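Local coordinates for protein putative branched-chain amino acid aminotransferase IlvE (Streptococcus mutans, PDB 4DQN) that probably transfers the amino group of leucine, isoleucine or valine to 2-oxoglutarate, as a pyridoxal-phosphate-dependent class-IV aminotransferase of branched-chain amino-acid metabolism, at residues A166-L171 / Q207-I212; R24-Y29 / K38-A43. All blocks are in the same frame, centred on the assembly; numbering follows the deposited sequence.

How the interactions relate
Interaction 1 and interaction 2 lie on opposite sides of the chain's centre, their own centres about 37 Å apart and their nearest atoms about 25 Å apart, so they do not touch. They belong to different sheets. Interaction 2, first along the chain, is a hairpin at the rim of the antiparallel sheet and reaches the second subunit. Interaction 1 is the parallel pairing of a beta-alpha-beta unit in the mixed sheet. Lys188, the predicted attachment point of pyridoxal phosphate, comes between the two strands of that unit in sequence; the side chain of Lys188, carrying no cofactor here, is about 11 Å from the side chain of Asp210. Interaction 2 is remote from this site.

Interaction 1. Residues A166-L171 / Q207-I212; sequences APTNFL and QFSDVI
Leu171, Phe170 and Phe208 carry this contact, in which strands 168-172 and 211-214 pair in parallel, joined by helix 190-205 as a beta-alpha-beta unit. Leu171 N donates to Asp210 O (3.1 Å), and Ile212 N closes on Leu171 O (2.8 Å) from above the carbonyl plane. Nearer the helix, Ser209 N bonds Asn169 O (3.0 Å). Leu171 lays CB over one face of the Phe208 ring, off-centre toward its rim, a CH-pi contact 4.0 Å from CB to the ring centroid; the edge of that ring meets the backbone of Asn169. With CG anti to the carbonyl carbon (chi1 -69°), the Phe170 ring lies alongside Ser209 and Asp210, taking Ser209 CB over one face while CE1 touches Asp210 CB. Phe170 CB also packs on Ile212 CD1, and Ile296 and Val225 of neighbouring strands add to this cluster. At the helix end, where Gln207 completes a Schellman motif, a water accepts from Asn169 ND2 and donates to Gln207 O; Asn169 OD1 is held by Gly298 N. Backbone bonds thus fix the register, while across this pair both rings pack by CH-pi and van der Waals contact, against backbone atoms as well as side chains.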
ATOM      1  N   ALA A 166      -5.336  23.510 -21.100  1.00 48.01           N
ATOM      2  CA  ALA A 166      -5.658  22.650 -22.234  1.00 43.90           C
ATOM      3  C   ALA A 166      -6.335  21.358 -21.782  1.00 43.58           C
ATOM      4  O   ALA A 166      -5.917  20.740 -20.795  1.00 42.84           O
ATOM      5  CB  ALA A 166      -4.406  22.340 -23.031  1.00 42.26           C
ATOM      6  N   PRO A 167      -7.371  20.929 -22.518  1.00 39.35           N
ATOM      7  CA  PRO A 167      -8.127  19.737 -22.120  1.00 37.98           C
ATOM      8  C   PRO A 167      -7.361  18.473 -22.456  1.00 38.32           C
ATOM      9  O   PRO A 167      -6.585  18.476 -23.415  1.00 37.98           O
ATOM     10  CB  PRO A 167      -9.398  19.811 -22.988  1.00 39.73           C
ATOM     11  CG  PRO A 167      -9.362  21.152 -23.676  1.00 43.75           C
ATOM     12  CD  PRO A 167      -7.910  21.537 -23.745  1.00 42.29           C
ATOM     13  N   THR A 168      -7.555  17.418 -21.668  1.00 36.80           N
ATOM     14  CA  THR A 168      -7.054  16.092 -22.030  1.00 37.00           C
ATOM     15  C   THR A 168      -8.159  15.076 -21.785  1.00 34.20           C
ATOM     16  O   THR A 168      -9.156  15.380 -21.119  1.00 31.73           O
ATOM     17  CB  THR A 168      -5.788  15.676 -21.233  1.00 38.85           C
ATOM     18  OG1 THR A 168      -6.108  15.543 -19.841  1.00 43.42           O
ATOM     19  CG2 THR A 168      -4.658  16.685 -21.414  1.00 37.78           C
ATOM     20  N   ASN A 169      -7.974  13.871 -22.309  1.00 33.25           N
ATOM     21  CA  ASN A 169      -9.012  12.851 -22.246  1.00 34.60           C
ATOM     22  C   ASN A 169      -8.702  11.796 -21.195  1.00 34.55           C
ATOM     23  O   ASN A 169      -7.533  11.479 -20.948  1.00 33.23           O
ATOM     24  CB  ASN A 169      -9.195  12.194 -23.626  1.00 35.44           C
ATOM     25  CG  ASN A 169      -9.523  13.203 -24.717  1.00 36.45           C
ATOM     26  OD1 ASN A 169     -10.368  14.081 -24.535  1.00 39.24           O
ATOM     27  ND2 ASN A 169      -8.842  13.090 -25.856  1.00 34.04           N
ATOM     28  N   PHE A 170      -9.754  11.244 -20.592  1.00 29.04           N
ATOM     29  CA  PHE A 170      -9.599  10.278 -19.507  1.00 33.01           C
ATOM     30  C   PHE A 170     -10.452   9.059 -19.764  1.00 32.82           C
ATOM     31  O   PHE A 170     -11.443   9.141 -20.501  1.00 33.98           O
ATOM     32  CB  PHE A 170      -9.994  10.909 -18.176  1.00 33.67           C
ATOM     33  CG  PHE A 170      -9.042  11.974 -17.723  1.00 33.36           C
ATOM     34  CD1 PHE A 170      -7.967  11.655 -16.896  1.00 33.01           C
ATOM     35  CD2 PHE A 170      -9.196  13.281 -18.153  1.00 32.69           C
ATOM     36  CE1 PHE A 170      -7.074  12.631 -16.487  1.00 34.17           C
ATOM     37  CE2 PHE A 170      -8.312  14.267 -17.749  1.00 33.44           C
ATOM     38  CZ  PHE A 170      -7.250  13.942 -16.910  1.00 36.33           C
ATOM     39  N   LEU A 171     -10.073   7.942 -19.148  1.00 29.82           N
ATOM     40  CA  LEU A 171     -10.723   6.647 -19.383  1.00 34.31           C
ATOM     41  C   LEU A 171     -11.373   6.094 -18.109  1.00 34.41           C
ATOM     42  O   LEU A 171     -10.722   5.992 -17.068  1.00 32.25           O
ATOM     43  CB  LEU A 171      -9.691   5.634 -19.908  1.00 34.77           C
ATOM     44  CG  LEU A 171     -10.119   4.160 -19.962  1.00 32.71           C
ATOM     45  CD1 LEU A 171     -11.172   3.964 -21.045  1.00 34.18           C
ATOM     46  CD2 LEU A 171      -8.927   3.227 -20.190  1.00 35.77           C
ATOM     47  N   GLN A 207      -3.710   6.002 -24.990  1.00 39.67           N
ATOM     48  CA  GLN A 207      -3.535   7.442 -25.166  1.00 42.36           C
ATOM     49  C   GLN A 207      -4.485   8.308 -24.337  1.00 42.25           C
ATOM     50  O   GLN A 207      -4.850   9.419 -24.742  1.00 39.69           O
ATOM     51  CB  GLN A 207      -3.571   7.822 -26.651  1.00 43.26           C
ATOM     52  CG  GLN A 207      -2.483   7.139 -27.472  1.00 48.12           C
ATOM     53  CD  GLN A 207      -2.468   7.616 -28.912  1.00 56.06           C
ATOM     54  OE1 GLN A 207      -3.298   8.433 -29.317  1.00 60.11           O
ATOM     55  NE2 GLN A 207      -1.524   7.107 -29.696  1.00 64.82           N
ATOM     56  N   PHE A 208      -4.866   7.807 -23.165  1.00 35.99           N
ATOM     57  CA  PHE A 208      -5.561   8.637 -22.191  1.00 35.34           C
ATOM     58  C   PHE A 208      -4.579   9.106 -21.116  1.00 37.03           C
ATOM     59  O   PHE A 208      -3.576   8.437 -20.843  1.00 37.68           O
ATOM     60  CB  PHE A 208      -6.736   7.874 -21.565  1.00 34.98           C
ATOM     61  CG  PHE A 208      -7.828   7.542 -22.544  1.00 36.79           C
ATOM     62  CD1 PHE A 208      -8.776   8.498 -22.893  1.00 37.37           C
ATOM     63  CD2 PHE A 208      -7.903   6.281 -23.124  1.00 37.86           C
ATOM     64  CE1 PHE A 208      -9.779   8.206 -23.797  1.00 34.64           C
ATOM     65  CE2 PHE A 208      -8.913   5.976 -24.037  1.00 35.98           C
ATOM     66  CZ  PHE A 208      -9.846   6.941 -24.374  1.00 37.62           C
ATOM     67  N   SER A 209      -4.867  10.255 -20.515  1.00 36.43           N
ATOM     68  CA  SER A 209      -4.016  10.816 -19.468  1.00 37.20           C
ATOM     69  C   SER A 209      -3.982   9.936 -18.229  1.00 37.20           C
ATOM     70  O   SER A 209      -2.921   9.684 -17.657  1.00 37.65           O
ATOM     71  CB  SER A 209      -4.521  12.203 -19.074  1.00 34.60           C
ATOM     72  OG  SER A 209      -4.404  13.098 -20.155  1.00 43.36           O
ATOM     73  N   ASP A 210      -5.157   9.477 -17.816  1.00 37.57           N
ATOM     74  CA  ASP A 210      -5.281   8.669 -16.613  1.00 37.60           C
ATOM     75  C   ASP A 210      -6.646   7.991 -16.606  1.00 35.13           C
ATOM     76  O   ASP A 210      -7.448   8.162 -17.533  1.00 33.79           O
ATOM     77  CB  ASP A 210      -5.122   9.544 -15.364  1.00 34.59           C
ATOM     78  CG  ASP A 210      -4.536   8.784 -14.184  1.00 38.50           C
ATOM     79  OD1 ASP A 210      -4.674   7.537 -14.132  1.00 42.69           O
ATOM     80  OD2 ASP A 210      -3.945   9.437 -13.298  1.00 42.29           O
ATOM     81  N   VAL A 211      -6.894   7.212 -15.561  1.00 33.61           N
ATOM     82  CA  VAL A 211      -8.170   6.546 -15.373  1.00 32.20           C
ATOM     83  C   VAL A 211      -9.050   7.371 -14.426  1.00 35.82           C
ATOM     84  O   VAL A 211      -8.547   7.981 -13.472  1.00 37.25           O
ATOM     85  CB  VAL A 211      -7.950   5.083 -14.851  1.00 38.81           C
ATOM     86  CG1 VAL A 211      -9.062   4.633 -13.926  1.00 34.54           C
ATOM     87  CG2 VAL A 211      -7.812   4.114 -16.016  1.00 36.86           C
ATOM     88  N   ILE A 212     -10.349   7.448 -14.722  1.00 31.71           N
ATOM     89  CA  ILE A 212     -11.327   7.926 -13.743  1.00 33.57           C
ATOM     90  C   ILE A 212     -11.944   6.691 -13.089  1.00 33.99           C
ATOM     91  O   ILE A 212     -12.492   5.825 -13.771  1.00 32.16           O
ATOM     92  CB  ILE A 212     -12.414   8.807 -14.392  1.00 32.05           C
ATOM     93  CG1 ILE A 212     -11.810  10.135 -14.852  1.00 29.75           C
ATOM     94  CG2 ILE A 212     -13.542   9.096 -13.427  1.00 33.72           C
ATOM     95  CD1 ILE A 212     -12.804  11.018 -15.601  1.00 34.16           C
TER
HETATM   96  O   HOH W   1      -7.023  10.962 -25.989  1.00 48.68           O

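Interaction 2. Residues R24-Y29 / K38-A43; sequences RYISYY and KLTEDA
This is an antiparallel beta hairpin at the margin of the seven-stranded sheet: Arg24, Tyr25 and Ile26 of strand 24-30 pair with Thr40, Leu39 and Lys38 of strand 33-40, an outermost strand within this chain. Strand 147-157 flanks 24-30 on its other edge. Arg24-Thr40 and Ile26-Lys38 are hydrogen-bonded pairs, the former with Thr40 N to Arg24 O at 2.7 Å and the latter with Ile26 N to Lys38 O at 2.9 Å. Tyr25-Leu39 between them is a non-hydrogen-bonded pair, where the CA of each residue approaches a carbonyl oxygen of the opposite strand. Tyr25 and Leu39 share the face toward helix 100-113, and Tyr25 OH bonds Lys102 NZ. On the other face, Ile26 and Lys38 lie side by side; Ile26 CG2 touches CG and CE of Lys38 at 3.9 Å and approaches Thr40 CG2 as well. Lys38 CG sits between its backbone N and carbonyl carbon (chi1 69°), and the chain runs extended beyond it to a water that NZ holds weakly and Tyr28 OH meets more closely. At the end of the strand, Thr40 OG1 accepts from Asp42 N in an ST turn, which leads the chain round to Ala43. Arg24 bends at chi2 and chi3 to reach this turn. There Ala43 CB lies over one face of the guanidinium, offset toward its rim, 3.7 Å from Arg24 NH1, the nitrogen that forms a salt bridge with Glu49 of the second subunit. Arg24 N donates to Thr40 O at 2.9 Å nearly in line with the carbonyl, whereas Arg24 NE donates to the same oxygen at 3.3 Å from above the carbonyl plane.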
ATOM      1  N   ARG A  24      16.979  18.980   3.084  1.00 25.88           N
ATOM      2  CA  ARG A  24      15.632  18.512   3.441  1.00 28.53           C
ATOM      3  C   ARG A  24      15.524  18.571   4.931  1.00 25.31           C
ATOM      4  O   ARG A  24      16.538  18.508   5.631  1.00 24.96           O
ATOM      5  CB  ARG A  24      15.386  17.034   3.135  1.00 29.95           C
ATOM      6  CG  ARG A  24      15.741  16.528   1.812  1.00 40.62           C
ATOM      7  CD  ARG A  24      16.965  15.660   1.901  1.00 29.07           C
ATOM      8  NE  ARG A  24      18.083  16.472   1.520  1.00 39.34           N
ATOM      9  CZ  ARG A  24      18.286  16.899   0.289  1.00 30.90           C
ATOM     10  NH1 ARG A  24      17.464  16.562  -0.714  1.00 28.24           N
ATOM     11  NH2 ARG A  24      19.341  17.650   0.063  1.00 34.68           N
ATOM     12  N   TYR A  25      14.290  18.639   5.418  1.00 27.44           N
ATOM     13  CA  TYR A  25      13.999  18.491   6.840  1.00 23.73           C
ATOM     14  C   TYR A  25      13.805  17.013   7.177  1.00 25.10           C
ATOM     15  O   TYR A  25      13.233  16.254   6.390  1.00 23.81           O
ATOM     16  CB  TYR A  25      12.725  19.266   7.156  1.00 24.67           C
ATOM     17  CG  TYR A  25      12.148  19.099   8.545  1.00 26.46           C
ATOM     18  CD1 TYR A  25      11.361  17.991   8.876  1.00 27.59           C
ATOM     19  CD2 TYR A  25      12.337  20.074   9.504  1.00 25.54           C
ATOM     20  CE1 TYR A  25      10.806  17.860  10.139  1.00 27.59           C
ATOM     21  CE2 TYR A  25      11.785  19.954  10.771  1.00 31.15           C
ATOM     22  CZ  TYR A  25      11.025  18.851  11.080  1.00 30.37           C
ATOM     23  OH  TYR A  25      10.469  18.753  12.337  1.00 33.50           O
ATOM     24  N   ILE A  26      14.268  16.606   8.353  1.00 25.24           N
ATOM     25  CA  ILE A  26      14.032  15.247   8.827  1.00 24.93           C
ATOM     26  C   ILE A  26      13.874  15.243  10.346  1.00 27.35           C
ATOM     27  O   ILE A  26      14.574  15.963  11.061  1.00 26.26           O
ATOM     28  CB  ILE A  26      15.157  14.260   8.381  1.00 25.63           C
ATOM     29  CG1 ILE A  26      14.739  12.810   8.622  1.00 26.16           C
ATOM     30  CG2 ILE A  26      16.481  14.562   9.102  1.00 26.08           C
ATOM     31  CD1 ILE A  26      15.638  11.776   7.900  1.00 22.29           C
ATOM     32  N   SER A  27      12.930  14.444  10.831  1.00 24.07           N
ATOM     33  CA  SER A  27      12.643  14.348  12.253  1.00 26.01           C
ATOM     34  C   SER A  27      12.348  12.888  12.533  1.00 28.60           C
ATOM     35  O   SER A  27      11.705  12.216  11.715  1.00 25.22           O
ATOM     36  CB  SER A  27      11.432  15.218  12.620  1.00 26.52           C
ATOM     37  OG  SER A  27      11.138  15.150  14.015  1.00 26.46           O
ATOM     38  N   TYR A  28      12.831  12.399  13.671  1.00 24.86           N
ATOM     39  CA  TYR A  28      12.665  10.999  14.039  1.00 26.59           C
ATOM     40  C   TYR A  28      11.727  10.874  15.228  1.00 28.66           C
ATOM     41  O   TYR A  28      11.787  11.678  16.162  1.00 27.43           O
ATOM     42  CB  TYR A  28      14.025  10.360  14.385  1.00 28.36           C
ATOM     43  CG  TYR A  28      14.996  10.269  13.220  1.00 29.34           C
ATOM     44  CD1 TYR A  28      15.763  11.366  12.839  1.00 30.71           C
ATOM     45  CD2 TYR A  28      15.158   9.082  12.517  1.00 34.22           C
ATOM     46  CE1 TYR A  28      16.661  11.282  11.779  1.00 33.77           C
ATOM     47  CE2 TYR A  28      16.065   8.987  11.454  1.00 32.24           C
ATOM     48  CZ  TYR A  28      16.802  10.095  11.098  1.00 33.95           C
ATOM     49  OH  TYR A  28      17.692  10.022  10.047  1.00 40.78           O
ATOM     50  N   TYR A  29      10.850   9.872  15.188  1.00 26.28           N
ATOM     51  CA  TYR A  29       9.980   9.572  16.318  1.00 26.43           C
ATOM     52  C   TYR A  29      10.503   8.307  16.988  1.00 29.82           C
ATOM     53  O   TYR A  29      10.643   7.264  16.349  1.00 28.93           O
ATOM     54  CB  TYR A  29       8.549   9.375  15.822  1.00 26.42           C
ATOM     55  CG  TYR A  29       7.485   9.131  16.870  1.00 26.56           C
ATOM     56  CD1 TYR A  29       7.260   7.857  17.381  1.00 28.69           C
ATOM     57  CD2 TYR A  29       6.660  10.162  17.296  1.00 27.12           C
ATOM     58  CE1 TYR A  29       6.261   7.629  18.320  1.00 31.12           C
ATOM     59  CE2 TYR A  29       5.651   9.946  18.236  1.00 29.46           C
ATOM     60  CZ  TYR A  29       5.462   8.671  18.740  1.00 31.94           C
ATOM     61  OH  TYR A  29       4.466   8.438  19.668  1.00 33.86           O
ATOM     62  N   LYS A  38      15.655  18.508  12.050  1.00 30.90           N
ATOM     63  CA  LYS A  38      16.861  19.196  11.599  1.00 31.30           C
ATOM     64  C   LYS A  38      16.883  19.226  10.082  1.00 34.01           C
ATOM     65  O   LYS A  38      16.149  18.476   9.429  1.00 29.81           O
ATOM     66  CB  LYS A  38      18.100  18.458  12.096  1.00 34.88           C
ATOM     67  CG  LYS A  38      18.292  17.094  11.430  1.00 39.76           C
ATOM     68  CD  LYS A  38      19.450  16.309  12.040  1.00 39.90           C
ATOM     69  CE  LYS A  38      19.721  15.016  11.283  1.00 39.56           C
ATOM     70  NZ  LYS A  38      20.602  14.121  12.088  1.00 50.93           N
ATOM     71  N   LEU A  39      17.734  20.077   9.515  1.00 30.31           N
ATOM     72  CA  LEU A  39      17.969  20.052   8.080  1.00 28.92           C
ATOM     73  C   LEU A  39      19.122  19.116   7.827  1.00 30.55           C
ATOM     74  O   LEU A  39      20.068  19.068   8.611  1.00 29.56           O
ATOM     75  CB  LEU A  39      18.315  21.448   7.554  1.00 32.13           C
ATOM     76  CG  LEU A  39      17.228  22.496   7.762  1.00 29.89           C
ATOM     77  CD1 LEU A  39      17.605  23.800   7.101  1.00 38.19           C
ATOM     78  CD2 LEU A  39      15.906  21.995   7.211  1.00 30.22           C
ATOM     79  N   THR A  40      19.040  18.352   6.744  1.00 27.24           N
ATOM     80  CA  THR A  40      20.134  17.469   6.375  1.00 29.17           C
ATOM     81  C   THR A  40      20.410  17.581   4.889  1.00 28.94           C
ATOM     82  O   THR A  40      19.518  17.914   4.097  1.00 29.09           O
ATOM     83  CB  THR A  40      19.832  15.999   6.721  1.00 30.70           C
ATOM     84  OG1 THR A  40      20.979  15.200   6.415  1.00 30.79           O
ATOM     85  CG2 THR A  40      18.622  15.491   5.912  1.00 26.55           C
ATOM     86  N   GLU A  41      21.651  17.297   4.517  1.00 27.22           N
ATOM     87  CA  GLU A  41      22.064  17.350   3.128  1.00 29.89           C
ATOM     88  C   GLU A  41      21.955  15.972   2.507  1.00 27.45           C
ATOM     89  O   GLU A  41      22.195  15.802   1.314  1.00 27.47           O
ATOM     90  CB  GLU A  41      23.512  17.854   3.028  1.00 31.29           C
ATOM     91  CG  GLU A  41      23.703  19.250   3.613  1.00 35.10           C
ATOM     92  CD  GLU A  41      25.104  19.774   3.396  1.00 41.82           C
ATOM     93  OE1 GLU A  41      25.759  20.152   4.388  1.00 46.69           O
ATOM     94  OE2 GLU A  41      25.553  19.791   2.231  1.00 43.40           O
ATOM     95  N   ASP A  42      21.594  14.984   3.320  1.00 25.25           N
ATOM     96  CA  ASP A  42      21.590  13.595   2.854  1.00 28.30           C
ATOM     97  C   ASP A  42      20.222  13.257   2.296  1.00 26.39           C
ATOM     98  O   ASP A  42      19.237  13.220   3.031  1.00 28.42           O
ATOM     99  CB  ASP A  42      21.907  12.640   4.006  1.00 26.12           C
ATOM    100  CG  ASP A  42      22.276  11.254   3.530  1.00 26.74           C
ATOM    101  OD1 ASP A  42      22.214  10.988   2.306  1.00 24.82           O
ATOM    102  OD2 ASP A  42      22.619  10.412   4.389  1.00 30.03           O
ATOM    103  N   ALA A  43      20.172  12.997   0.997  1.00 25.11           N
ATOM    104  CA  ALA A  43      18.921  12.689   0.314  1.00 26.52           C
ATOM    105  C   ALA A  43      18.661  11.185   0.303  1.00 27.12           C
ATOM    106  O   ALA A  43      17.705  10.719  -0.318  1.00 24.02           O
ATOM    107  CB  ALA A  43      18.958  13.241  -1.108  1.00 25.16           C
TER
HETATM  108  O   HOH W   2      19.385  11.979   9.841  1.00 41.22           O